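Local atomic coordinates of putative peptide ABC-transport system periplasmic peptide-binding protein (Campylobacter jejuni, PDB entry 4OEV), a protein that binds a nickel(II) ion outside the cytoplasm and probably delivers it to an ABC-type importer, as a member of the family 5 solute-binding proteins. Residues 88-92 with 135-139; 286-290 with 458-462; 291-297 with 441-446; 388-392 with 437-441. Residue numbers count along the deposited sequence, not the author numbering.

Contact 1: 88-92 with 135-139; sequences IEAFK and IGMLP
Residues 88-92 form the last part of helix 81-92, while 135-139 run extended (psi 147-154° from Ile135 to Leu138) between two short helices, ending at Pro139, the N-cap residue before helix 140-143. The closest CA atoms, those of Ala90 and Leu138, are 8.7 Å apart, a gap that side chains fill. Phe91, in its m rotamer (chi1 -57°), reaches across: its CE2 lies 3.5 Å from Ile135 CG2 and 4.3 Å from Met137 CE, and its CE1 is 3.9 Å from Leu138 CD1. The same Leu138 CD1 meets Ala90 CB at 4.3 Å. This is helix-to-loop apolar packing within the family 5 solute-binding fold, where the other side of the helix, through Ile88, rests on strand 107-114. Polar chemistry contributes little: Gly136 O, buried without a hydrogen-bond partner, approaches Phe91 CZ at 3.6 Å near the ring plane, and no hydrogen bond joins the segments. Leu138 N is held by Ser87 OG, one residue before 88-92, and Met137 is hydrogen-bonded to Ser35 through the backbone.

Contact 2: 286-290 with 458-462; sequences PLERS and AYLDF
The loop 286-290 meets the Tyr459 side chain (chi1 -81°, m) of strand 454-467; Glu288 and Tyr459 have the nearest CA atoms, 8.5 Å apart, and the touching parts run at 44°. Pro286 comes first, its carbonyl C 3.0 Å from Tyr459 OH. Leu287 points its CB away from the strand, its side chain touches Tyr441 and Phe444 of helix 434-450, and it opens a type I beta turn closed by Ser290 N to Leu287 O at 3.1 Å. Within that turn Glu288 N donates to Tyr459 OH at 2.9 Å, nearly straight at 172°, while Glu288 OE1 sits 3.5 Å from Tyr459 CE2 at the ring edge and accepts from the backbone of Asn284 and His285. Arg289 CG is 4.5 Å from Tyr459 CD1, and Arg289 NH2 gives a 2.8 Å hydrogen bond to a water 2.5 Å from Asp461 OD1 and 2.7 Å from Leu460 O. Asp461 OD2 pairs with Lys237 and Arg235. One hydroxyl thus holds two backbone groups of the loop, accepting from Glu288 N and bonding His285 O.

Contact 3: 291-297 with 441-446; sequences WANSKNF and YKDFID
Ile445 packs its CD1 against the loop 291-297, reaching Ser294 OG at 3.4 Å, Ala292 O at 3.9 Å and Asn293 CA at 4.2 Å; chi1 near -69° (m) and chi2 near 169° (t) carry CD1 to the loop. One helical turn earlier, Tyr441 (chi1 m) receives Ala292 CB at 3.6 Å from its CD2, and Trp291 CH2 at 4.0 Å from its CE2. The Trp291 six-membered ring and the Tyr441 ring meet obliquely, centroids 6.0 Å apart and planes at 78°. The i, i+4 spacing of Tyr441 and Ile445 lets an irregular loop lie along one face of helix 434-450, with CA approaches of 6.0 Å at Ala292-Tyr441, 5.2 Å at Ser294-Lys442 and 6.6 Å at Phe297-Asp446. Asn293 bends the loop in an Asx turn, its OD1 accepting from Lys295 N at 2.9 Å and also from His285 NE2. Phe297 CB rests 3.9 Å from Ile445 CG2, while its ring leads off to meet His285 edge-to-face. Toward solvent, Ser294 CB touches Lys442 CG at 3.8 Å, and a water bonds Ser294 OG (2.9 Å), Asn296 O (2.8 Å) and Asp446 OD1 (2.8 Å). Asp446 OD2 in turn takes a salt bridge from Lys442 NZ at 3.1 Å.

Contact 4: 388-392 with 437-441; sequences LDPDF and RKKYY
Pro390, Arg437 and Tyr441 each lose 47 Å² to this contact, which sets the loop 388-392 against helix 434-450. Arg437 and Tyr441 stand one helical turn apart, with Tyr441 N bonded to Arg437 O at 2.9 Å, so both side chains leave the same face; Pro390 and Tyr441 have the nearest CA atoms, 8.5 Å apart. Pro390 CB lies over the Tyr441 ring in a CH-pi contact, 4.2 Å from the centroid and 21° off the normal, and its CG is 3.7 Å from Tyr441 CE2. The same CG sits over one face of the Arg437 guanidinium, 4.3 Å from NH2. Arg437 makes a two-pronged salt bridge with Asp389, NH1 to OD2 at 2.7 Å and NH2 to OD1 at 3.0 Å. The carboxylate that pairs with Arg437 also holds the turn containing Pro390: Asp389 OD1 accepts from Asp391 N at 3.0 Å in an Asx turn, and Asp389 O from Phe392 N at 3.0 Å across a type I beta turn. A water links Tyr441 OH (2.8 Å) to Asp391 OD1 (3.1 Å); the Asp391 carboxylate is also held by Tyr126 and Arg429. Arg437 NE bonds Ala428 O in helix 419-429.

Contacts 2, 3 and 4 adjoin, whereas contact 1 stands apart, its nearest atoms about 8 Å from contact 4. Contacts 3 and 4 share Tyr441 on helix 434-450: Ala292 and Pro390 both pack on its ring, and Trp291 CZ2 lies 3.4 Å from Pro390 CG. The loop of contact 2 runs directly into that of contact 3 and packs against strand 454-467, the next element after that helix, with Leu287 CD2 3.6 Å from Pro390 CB. Contacts 1, 2 and 4 are mainly buried, yet of these only the first has no hydrogen bond or salt bridge between its segments; contact 2 includes a phenol-backbone hydrogen bond and contact 4 a buried salt bridge. Contact 3, partly exposed, combines apolar packing with a water bridge.

Contact 1: 88-92 with 135-139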
loop_
_atom_site.group_PDB
_atom_site.type_symbol
_atom_site.label_atom_id
_atom_site.label_comp_id
_atom_site.label_asym_id
_atom_site.label_seq_id
_atom_site.Cartn_x
_atom_site.Cartn_y
_atom_site.Cartn_z
ATOM N N ILE A 88 -0.483 20.786 5.704
ATOM C CA ILE A 88 -1.745 20.219 6.107
ATOM C C ILE A 88 -2.892 20.886 5.335
ATOM O O ILE A 88 -3.764 20.214 4.828
ATOM C CB ILE A 88 -1.951 20.456 7.607
ATOM C CG1 ILE A 88 -1.195 19.461 8.460
ATOM C CG2 ILE A 88 -3.393 20.429 7.964
ATOM C CD1 ILE A 88 -1.339 19.817 9.938
ATOM N N GLU A 89 -2.849 22.212 5.184
ATOM C CA GLU A 89 -3.864 22.881 4.392
ATOM C C GLU A 89 -3.804 22.465 2.925
ATOM O O GLU A 89 -4.859 22.343 2.251
ATOM C CB GLU A 89 -3.715 24.394 4.551
ATOM C CG GLU A 89 -4.179 24.793 5.902
ATOM C CD GLU A 89 -4.075 26.294 6.178
ATOM O OE1 GLU A 89 -3.518 27.063 5.361
ATOM O OE2 GLU A 89 -4.586 26.674 7.233
ATOM N N ALA A 90 -2.591 22.168 2.467
ATOM C CA ALA A 90 -2.369 21.775 1.093
ATOM C C ALA A 90 -3.024 20.424 0.784
ATOM O O ALA A 90 -3.649 20.306 -0.255
ATOM C CB ALA A 90 -0.874 21.710 0.773
ATOM N N PHE A 91 -2.914 19.459 1.703
ATOM C CA PHE A 91 -3.474 18.108 1.559
ATOM C C PHE A 91 -5.006 18.139 1.586
ATOM O O PHE A 91 -5.659 17.307 0.969
ATOM C CB PHE A 91 -2.981 17.198 2.671
ATOM C CG PHE A 91 -1.452 17.087 2.753
ATOM C CD1 PHE A 91 -0.643 17.246 1.623
ATOM C CD2 PHE A 91 -0.846 16.851 3.971
ATOM C CE1 PHE A 91 0.750 17.106 1.696
ATOM C CE2 PHE A 91 0.566 16.745 4.074
ATOM C CZ PHE A 91 1.359 16.884 2.932
ATOM N N LYS A 92 -5.595 19.098 2.301
ATOM C CA LYS A 92 -7.054 19.073 2.401
ATOM C C LYS A 92 -7.708 20.072 1.477
ATOM O O LYS A 92 -8.924 20.164 1.457
ATOM C CB LYS A 92 -7.519 19.325 3.827
ATOM C CG LYS A 92 -7.213 20.742 4.363
ATOM C CD LYS A 92 -7.887 20.960 5.704
ATOM C CE LYS A 92 -7.818 22.449 6.142
ATOM N NZ LYS A 92 -9.192 23.001 6.421
ATOM N N ILE A 135 3.486 11.588 7.041
ATOM C CA ILE A 135 3.700 12.028 5.655
ATOM C C ILE A 135 4.664 13.206 5.629
ATOM O O ILE A 135 4.712 13.995 6.587
ATOM C CB ILE A 135 2.372 12.438 4.934
ATOM C CG1 ILE A 135 2.563 12.459 3.421
ATOM C CG2 ILE A 135 1.824 13.765 5.410
ATOM C CD1 ILE A 135 2.596 11.064 2.751
ATOM N N GLY A 136 5.424 13.328 4.540
ATOM C CA GLY A 136 6.423 14.379 4.440
ATOM C C GLY A 136 5.798 15.764 4.550
ATOM O O GLY A 136 4.628 15.937 4.197
ATOM N N MET A 137 6.555 16.739 5.084
ATOM C CA MET A 137 6.129 18.153 5.077
ATOM C C MET A 137 6.653 18.832 3.789
ATOM O O MET A 137 7.677 18.415 3.214
ATOM C CB MET A 137 6.606 18.868 6.347
ATOM C CG MET A 137 5.960 18.375 7.660
ATOM S SD MET A 137 4.193 18.734 7.779
ATOM C CE MET A 137 3.598 17.137 7.146
ATOM N N LEU A 138 5.882 19.777 3.278
ATOM C CA LEU A 138 6.223 20.527 2.069
ATOM C C LEU A 138 6.798 21.910 2.428
ATOM O O LEU A 138 6.452 22.453 3.472
ATOM C CB LEU A 138 5.000 20.761 1.198
ATOM C CG LEU A 138 4.343 19.491 0.644
ATOM C CD1 LEU A 138 2.994 19.867 0.075
ATOM C CD2 LEU A 138 5.256 18.946 -0.406
ATOM N N PRO A 139 7.627 22.477 1.533
ATOM C CA PRO A 139 8.197 23.811 1.762
ATOM C C PRO A 139 7.328 24.948 1.253
ATOM O O PRO A 139 7.243 25.212 0.050
ATOM C CB PRO A 139 9.526 23.748 1.004
ATOM C CG PRO A 139 9.311 22.742 -0.091
ATOM C CD PRO A 139 8.330 21.757 0.449
#

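Contact 2: 286-290 with 458-462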
loop_
_atom_site.group_PDB
_atom_site.type_symbol
_atom_site.label_atom_id
_atom_site.label_comp_id
_atom_site.label_asym_id
_atom_site.label_seq_id
_atom_site.Cartn_x
_atom_site.Cartn_y
_atom_site.Cartn_z
ATOM N N PRO A 286 -9.127 -7.963 5.356
ATOM C CA PRO A 286 -7.969 -7.112 5.023
ATOM C C PRO A 286 -7.232 -6.527 6.233
ATOM O O PRO A 286 -6.297 -5.711 6.067
ATOM C CB PRO A 286 -8.603 -6.002 4.204
ATOM C CG PRO A 286 -9.944 -5.829 4.829
ATOM C CD PRO A 286 -10.368 -7.174 5.395
ATOM N N LEU A 287 -7.573 -6.997 7.425
ATOM C CA LEU A 287 -6.972 -6.426 8.627
ATOM C C LEU A 287 -6.378 -7.469 9.570
ATOM O O LEU A 287 -6.367 -7.262 10.789
ATOM C CB LEU A 287 -8.025 -5.579 9.370
ATOM C CG LEU A 287 -8.477 -4.290 8.694
ATOM C CD1 LEU A 287 -9.656 -3.710 9.416
ATOM C CD2 LEU A 287 -7.342 -3.268 8.673
ATOM N N GLU A 288 -5.841 -8.570 9.016
ATOM C CA GLU A 288 -5.396 -9.720 9.836
ATOM C C GLU A 288 -3.999 -9.573 10.470
ATOM O O GLU A 288 -3.516 -10.476 11.192
ATOM C CB GLU A 288 -5.447 -10.992 8.990
ATOM C CG GLU A 288 -6.901 -11.312 8.589
ATOM C CD GLU A 288 -7.053 -12.693 7.992
ATOM O OE1 GLU A 288 -7.264 -12.767 6.751
ATOM O OE2 GLU A 288 -6.949 -13.673 8.753
ATOM N N ARG A 289 -3.358 -8.443 10.204
ATOM C CA ARG A 289 -2.132 -8.101 10.913
ATOM C C ARG A 289 -2.319 -6.817 11.724
ATOM O O ARG A 289 -1.342 -6.264 12.264
ATOM C CB ARG A 289 -0.958 -7.935 9.947
ATOM C CG ARG A 289 -0.386 -9.273 9.465
ATOM C CD ARG A 289 1.129 -9.201 9.413
ATOM N NE ARG A 289 1.663 -10.379 8.739
ATOM C CZ ARG A 289 2.180 -11.429 9.368
ATOM N NH1 ARG A 289 2.266 -11.427 10.696
ATOM N NH2 ARG A 289 2.633 -12.472 8.669
ATOM N N SER A 290 -3.576 -6.433 11.897
ATOM C CA SER A 290 -3.949 -5.236 12.675
ATOM C C SER A 290 -4.463 -5.508 14.085
ATOM O O SER A 290 -4.999 -6.589 14.352
ATOM C CB SER A 290 -5.035 -4.486 11.932
ATOM O OG SER A 290 -5.439 -3.363 12.705
ATOM N N ALA A 458 -4.081 -14.569 0.155
ATOM C CA ALA A 458 -2.986 -14.795 1.078
ATOM C C ALA A 458 -2.275 -13.492 1.512
ATOM O O ALA A 458 -2.188 -12.543 0.736
ATOM C CB ALA A 458 -1.965 -15.733 0.466
ATOM N N TYR A 459 -1.765 -13.497 2.734
ATOM C CA TYR A 459 -0.832 -12.473 3.222
ATOM C C TYR A 459 0.602 -12.921 2.907
ATOM O O TYR A 459 0.913 -14.091 3.042
ATOM C CB TYR A 459 -0.990 -12.271 4.721
ATOM C CG TYR A 459 -2.160 -11.364 5.084
ATOM C CD1 TYR A 459 -1.965 -10.019 5.368
ATOM C CD2 TYR A 459 -3.444 -11.870 5.196
ATOM C CE1 TYR A 459 -3.038 -9.181 5.733
ATOM C CE2 TYR A 459 -4.533 -11.040 5.539
ATOM C CZ TYR A 459 -4.322 -9.710 5.817
ATOM O OH TYR A 459 -5.389 -8.899 6.157
ATOM N N LEU A 460 1.435 -11.997 2.430
ATOM C CA LEU A 460 2.780 -12.325 1.962
ATOM C C LEU A 460 3.917 -11.965 2.930
ATOM O O LEU A 460 3.865 -10.925 3.626
ATOM C CB LEU A 460 3.034 -11.607 0.643
ATOM C CG LEU A 460 2.000 -11.754 -0.431
ATOM C CD1 LEU A 460 2.475 -10.942 -1.619
ATOM C CD2 LEU A 460 1.858 -13.270 -0.824
ATOM N N ASP A 461 4.930 -12.829 2.997
ATOM C CA ASP A 461 6.229 -12.393 3.494
ATOM C C ASP A 461 7.016 -11.895 2.302
ATOM O O ASP A 461 6.739 -12.260 1.157
ATOM C CB ASP A 461 7.019 -13.501 4.173
ATOM C CG ASP A 461 6.567 -13.765 5.557
ATOM O OD1 ASP A 461 5.645 -13.067 6.005
ATOM O OD2 ASP A 461 7.161 -14.649 6.212
ATOM N N PHE A 462 8.030 -11.090 2.574
ATOM C CA PHE A 462 8.870 -10.609 1.496
ATOM C C PHE A 462 10.279 -11.078 1.728
ATOM O O PHE A 462 10.718 -11.220 2.868
ATOM C CB PHE A 462 8.805 -9.077 1.380
ATOM C CG PHE A 462 7.570 -8.603 0.675
ATOM C CD1 PHE A 462 7.547 -8.528 -0.708
ATOM C CD2 PHE A 462 6.446 -8.250 1.388
ATOM C CE1 PHE A 462 6.397 -8.137 -1.401
ATOM C CE2 PHE A 462 5.272 -7.848 0.699
ATOM C CZ PHE A 462 5.258 -7.782 -0.679
HETATM O O HOH W 1 3.663 -11.500 6.214
#

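Contact 3: 291-297 with 441-446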
loop_
_atom_site.group_PDB
_atom_site.type_symbol
_atom_site.label_atom_id
_atom_site.label_comp_id
_atom_site.label_asym_id
_atom_site.label_seq_id
_atom_site.Cartn_x
_atom_site.Cartn_y
_atom_site.Cartn_z
ATOM N N TRP A 291 -4.332 -4.517 14.987
ATOM C CA TRP A 291 -4.988 -4.604 16.286
ATOM C C TRP A 291 -6.510 -4.656 16.088
ATOM O O TRP A 291 -7.254 -5.186 16.937
ATOM C CB TRP A 291 -4.590 -3.425 17.193
ATOM C CG TRP A 291 -4.748 -2.066 16.566
ATOM C CD1 TRP A 291 -3.767 -1.320 15.994
ATOM C CD2 TRP A 291 -5.958 -1.287 16.465
ATOM N NE1 TRP A 291 -4.284 -0.138 15.533
ATOM C CE2 TRP A 291 -5.624 -0.088 15.821
ATOM C CE3 TRP A 291 -7.287 -1.489 16.865
ATOM C CZ2 TRP A 291 -6.566 0.905 15.564
ATOM C CZ3 TRP A 291 -8.228 -0.505 16.582
ATOM C CH2 TRP A 291 -7.861 0.667 15.943
ATOM N N ALA A 292 -6.948 -4.114 14.959
ATOM C CA ALA A 292 -8.360 -4.051 14.586
ATOM C C ALA A 292 -8.959 -5.419 14.214
ATOM O O ALA A 292 -10.162 -5.527 14.023
ATOM C CB ALA A 292 -8.525 -3.096 13.413
ATOM N N ASN A 293 -8.127 -6.451 14.086
ATOM C CA ASN A 293 -8.614 -7.773 13.686
ATOM C C ASN A 293 -9.591 -8.310 14.737
ATOM O O ASN A 293 -9.279 -8.382 15.934
ATOM C CB ASN A 293 -7.414 -8.728 13.448
ATOM C CG ASN A 293 -7.823 -10.117 12.938
ATOM O OD1 ASN A 293 -9.000 -10.405 12.760
ATOM N ND2 ASN A 293 -6.826 -10.974 12.666
ATOM N N SER A 294 -10.775 -8.711 14.281
ATOM C CA SER A 294 -11.783 -9.233 15.206
ATOM C C SER A 294 -11.454 -10.655 15.686
ATOM O O SER A 294 -11.962 -11.135 16.722
ATOM C CB SER A 294 -13.143 -9.191 14.529
ATOM O OG SER A 294 -13.096 -9.912 13.305
ATOM N N LYS A 295 -10.607 -11.336 14.925
ATOM C CA LYS A 295 -10.104 -12.667 15.279
ATOM C C LYS A 295 -11.179 -13.744 15.429
ATOM O O LYS A 295 -10.857 -14.930 15.443
ATOM C CB LYS A 295 -9.279 -12.591 16.568
ATOM C CG LYS A 295 -7.919 -11.951 16.374
ATOM C CD LYS A 295 -7.058 -12.012 17.634
ATOM C CE LYS A 295 -5.607 -11.752 17.277
ATOM N NZ LYS A 295 -5.441 -10.412 16.625
ATOM N N ASN A 296 -12.442 -13.346 15.557
ATOM C CA ASN A 296 -13.521 -14.313 15.492
ATOM C C ASN A 296 -14.533 -13.917 14.449
ATOM O O ASN A 296 -15.506 -13.219 14.734
ATOM C CB ASN A 296 -14.214 -14.491 16.823
ATOM C CG ASN A 296 -14.754 -15.894 16.988
ATOM O OD1 ASN A 296 -15.764 -16.259 16.375
ATOM N ND2 ASN A 296 -14.078 -16.698 17.815
ATOM N N PHE A 297 -14.286 -14.371 13.233
ATOM C CA PHE A 297 -15.081 -13.999 12.087
ATOM C C PHE A 297 -15.422 -15.236 11.272
ATOM O O PHE A 297 -14.793 -16.291 11.439
ATOM C CB PHE A 297 -14.335 -12.966 11.223
ATOM C CG PHE A 297 -12.897 -13.334 10.946
ATOM C CD1 PHE A 297 -12.570 -14.170 9.878
ATOM C CD2 PHE A 297 -11.870 -12.870 11.771
ATOM C CE1 PHE A 297 -11.242 -14.520 9.627
ATOM C CE2 PHE A 297 -10.540 -13.218 11.534
ATOM C CZ PHE A 297 -10.220 -14.044 10.462
ATOM N N TYR A 441 -14.639 -1.963 13.522
ATOM C CA TYR A 441 -13.842 -2.764 12.584
ATOM C C TYR A 441 -14.395 -4.179 12.563
ATOM O O TYR A 441 -14.438 -4.785 11.514
ATOM C CB TYR A 441 -12.337 -2.740 12.975
ATOM C CG TYR A 441 -11.753 -1.431 12.568
ATOM C CD1 TYR A 441 -11.918 -0.987 11.263
ATOM C CD2 TYR A 441 -11.143 -0.580 13.491
ATOM C CE1 TYR A 441 -11.450 0.221 10.862
ATOM C CE2 TYR A 441 -10.675 0.648 13.100
ATOM C CZ TYR A 441 -10.819 1.034 11.774
ATOM O OH TYR A 441 -10.372 2.237 11.328
ATOM N N LYS A 442 -14.899 -4.695 13.700
ATOM C CA LYS A 442 -15.565 -5.997 13.620
ATOM C C LYS A 442 -16.811 -5.942 12.721
ATOM O O LYS A 442 -17.002 -6.818 11.864
ATOM C CB LYS A 442 -15.932 -6.509 15.014
ATOM C CG LYS A 442 -16.650 -7.856 14.998
ATOM C CD LYS A 442 -17.310 -8.133 16.342
ATOM C CE LYS A 442 -17.673 -9.595 16.526
ATOM N NZ LYS A 442 -18.892 -10.013 15.742
ATOM N N ASP A 443 -17.625 -4.890 12.841
ATOM C CA ASP A 443 -18.774 -4.695 11.943
ATOM C C ASP A 443 -18.324 -4.666 10.473
ATOM O O ASP A 443 -18.916 -5.298 9.596
ATOM C CB ASP A 443 -19.505 -3.382 12.274
ATOM C CG ASP A 443 -20.257 -3.446 13.593
ATOM O OD1 ASP A 443 -20.561 -4.558 14.051
ATOM O OD2 ASP A 443 -20.534 -2.375 14.189
ATOM N N PHE A 444 -17.250 -3.941 10.222
ATOM C CA PHE A 444 -16.689 -3.856 8.909
ATOM C C PHE A 444 -16.293 -5.247 8.336
ATOM O O PHE A 444 -16.680 -5.620 7.203
ATOM C CB PHE A 444 -15.481 -2.908 8.974
ATOM C CG PHE A 444 -14.563 -3.002 7.771
ATOM C CD1 PHE A 444 -15.021 -2.669 6.524
ATOM C CD2 PHE A 444 -13.246 -3.407 7.909
ATOM C CE1 PHE A 444 -14.205 -2.737 5.416
ATOM C CE2 PHE A 444 -12.417 -3.484 6.813
ATOM C CZ PHE A 444 -12.889 -3.153 5.554
ATOM N N ILE A 445 -15.514 -5.988 9.123
ATOM C CA ILE A 445 -15.068 -7.342 8.790
ATOM C C ILE A 445 -16.273 -8.283 8.542
ATOM O O ILE A 445 -16.289 -9.068 7.584
ATOM C CB ILE A 445 -14.187 -7.916 9.951
ATOM C CG1 ILE A 445 -12.849 -7.162 10.012
ATOM C CG2 ILE A 445 -13.921 -9.402 9.788
ATOM C CD1 ILE A 445 -12.042 -7.455 11.259
ATOM N N ASP A 446 -17.278 -8.200 9.417
ATOM C CA ASP A 446 -18.464 -9.028 9.276
ATOM C C ASP A 446 -19.239 -8.651 8.038
ATOM O O ASP A 446 -19.777 -9.537 7.372
ATOM C CB ASP A 446 -19.378 -8.911 10.496
ATOM C CG ASP A 446 -18.799 -9.541 11.735
ATOM O OD1 ASP A 446 -17.950 -10.462 11.645
ATOM O OD2 ASP A 446 -19.202 -9.102 12.822
HETATM O O HOH W 2 -15.841 -10.727 13.477
#

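Contact 4: 388-392 with 437-441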
loop_
_atom_site.group_PDB
_atom_site.type_symbol
_atom_site.label_atom_id
_atom_site.label_comp_id
_atom_site.label_asym_id
_atom_site.label_seq_id
_atom_site.Cartn_x
_atom_site.Cartn_y
_atom_site.Cartn_z
ATOM N N LEU A 388 0.358 0.407 9.188
ATOM C CA LEU A 388 -0.086 1.555 10.010
ATOM C C LEU A 388 -1.570 1.449 10.402
ATOM O O LEU A 388 -2.165 0.373 10.295
ATOM C CB LEU A 388 0.203 2.852 9.261
ATOM C CG LEU A 388 1.683 2.975 8.920
ATOM C CD1 LEU A 388 1.930 4.336 8.368
ATOM C CD2 LEU A 388 2.599 2.674 10.106
ATOM N N ASP A 389 -2.180 2.567 10.802
ATOM C CA ASP A 389 -3.574 2.567 11.242
ATOM C C ASP A 389 -4.519 1.842 10.269
ATOM O O ASP A 389 -4.416 1.973 9.021
ATOM C CB ASP A 389 -4.055 4.023 11.479
ATOM C CG ASP A 389 -5.366 4.068 12.215
ATOM O OD1 ASP A 389 -6.430 3.892 11.559
ATOM O OD2 ASP A 389 -5.327 4.192 13.469
ATOM N N PRO A 390 -5.431 1.029 10.818
ATOM C CA PRO A 390 -6.329 0.243 9.946
ATOM C C PRO A 390 -7.161 1.050 8.954
ATOM O O PRO A 390 -7.686 0.462 8.006
ATOM C CB PRO A 390 -7.253 -0.460 10.938
ATOM C CG PRO A 390 -7.117 0.319 12.246
ATOM C CD PRO A 390 -5.648 0.715 12.246
ATOM N N ASP A 391 -7.306 2.354 9.170
ATOM C CA ASP A 391 -8.027 3.215 8.238
ATOM C C ASP A 391 -7.356 3.304 6.881
ATOM O O ASP A 391 -8.043 3.418 5.864
ATOM C CB ASP A 391 -8.156 4.650 8.841
ATOM C CG ASP A 391 -9.017 5.611 7.957
ATOM O OD1 ASP A 391 -10.180 5.283 7.642
ATOM O OD2 ASP A 391 -8.534 6.703 7.579
ATOM N N PHE A 392 -6.011 3.264 6.841
ATOM C CA PHE A 392 -5.301 3.734 5.620
ATOM C C PHE A 392 -5.485 2.891 4.343
ATOM O O PHE A 392 -5.566 3.443 3.205
ATOM C CB PHE A 392 -3.798 3.865 5.937
ATOM C CG PHE A 392 -3.485 5.015 6.845
ATOM C CD1 PHE A 392 -4.347 6.075 6.940
ATOM C CD2 PHE A 392 -2.356 4.991 7.665
ATOM C CE1 PHE A 392 -4.070 7.161 7.820
ATOM C CE2 PHE A 392 -2.085 6.058 8.531
ATOM C CZ PHE A 392 -2.948 7.139 8.609
ATOM N N ARG A 437 -13.489 1.424 18.542
ATOM C CA ARG A 437 -12.889 1.269 17.213
ATOM C C ARG A 437 -12.874 -0.202 16.809
ATOM O O ARG A 437 -13.267 -0.564 15.702
ATOM C CB ARG A 437 -11.445 1.801 17.182
ATOM C CG ARG A 437 -11.274 3.320 17.167
ATOM C CD ARG A 437 -9.912 3.716 16.585
ATOM N NE ARG A 437 -9.952 3.845 15.114
ATOM C CZ ARG A 437 -8.877 4.044 14.341
ATOM N NH1 ARG A 437 -7.670 4.145 14.893
ATOM N NH2 ARG A 437 -9.001 4.160 13.020
ATOM N N LYS A 438 -12.460 -1.059 17.739
ATOM C CA LYS A 438 -12.381 -2.471 17.427
ATOM C C LYS A 438 -13.770 -3.019 17.094
ATOM O O LYS A 438 -13.908 -3.827 16.184
ATOM C CB LYS A 438 -11.754 -3.217 18.581
ATOM C CG LYS A 438 -10.299 -2.874 18.739
ATOM C CD LYS A 438 -9.640 -3.797 19.717
ATOM C CE LYS A 438 -8.196 -3.437 19.859
ATOM N NZ LYS A 438 -7.592 -4.120 21.039
ATOM N N LYS A 439 -14.788 -2.528 17.795
ATOM C CA LYS A 439 -16.169 -2.950 17.558
ATOM C C LYS A 439 -16.609 -2.635 16.138
ATOM O O LYS A 439 -17.191 -3.478 15.463
ATOM C CB LYS A 439 -17.118 -2.282 18.545
ATOM C CG LYS A 439 -18.564 -2.696 18.401
ATOM C CD LYS A 439 -19.496 -1.600 18.973
ATOM C CE LYS A 439 -20.975 -1.799 18.551
ATOM N NZ LYS A 439 -21.234 -2.019 17.073
ATOM N N TYR A 440 -16.339 -1.423 15.692
ATOM C CA TYR A 440 -16.716 -0.986 14.358
ATOM C C TYR A 440 -15.925 -1.728 13.261
ATOM O O TYR A 440 -16.467 -2.087 12.196
ATOM C CB TYR A 440 -16.517 0.512 14.273
ATOM C CG TYR A 440 -17.458 1.273 15.201
ATOM C CD1 TYR A 440 -18.783 0.860 15.390
ATOM C CD2 TYR A 440 -17.023 2.397 15.879
ATOM C CE1 TYR A 440 -19.661 1.578 16.228
ATOM C CE2 TYR A 440 -17.881 3.111 16.725
ATOM C CZ TYR A 440 -19.186 2.701 16.885
ATOM O OH TYR A 440 -19.999 3.419 17.719
ATOM N N TYR A 441 -14.639 -1.963 13.522
ATOM C CA TYR A 441 -13.842 -2.764 12.584
ATOM C C TYR A 441 -14.395 -4.179 12.563
ATOM O O TYR A 441 -14.438 -4.785 11.514
ATOM C CB TYR A 441 -12.337 -2.740 12.975
ATOM C CG TYR A 441 -11.753 -1.431 12.568
ATOM C CD1 TYR A 441 -11.918 -0.987 11.263
ATOM C CD2 TYR A 441 -11.143 -0.580 13.491
ATOM C CE1 TYR A 441 -11.450 0.221 10.862
ATOM C CE2 TYR A 441 -10.675 0.648 13.100
ATOM C CZ TYR A 441 -10.819 1.034 11.774
ATOM O OH TYR A 441 -10.372 2.237 11.328
HETATM O O HOH W 3 -11.833 3.146 9.113
#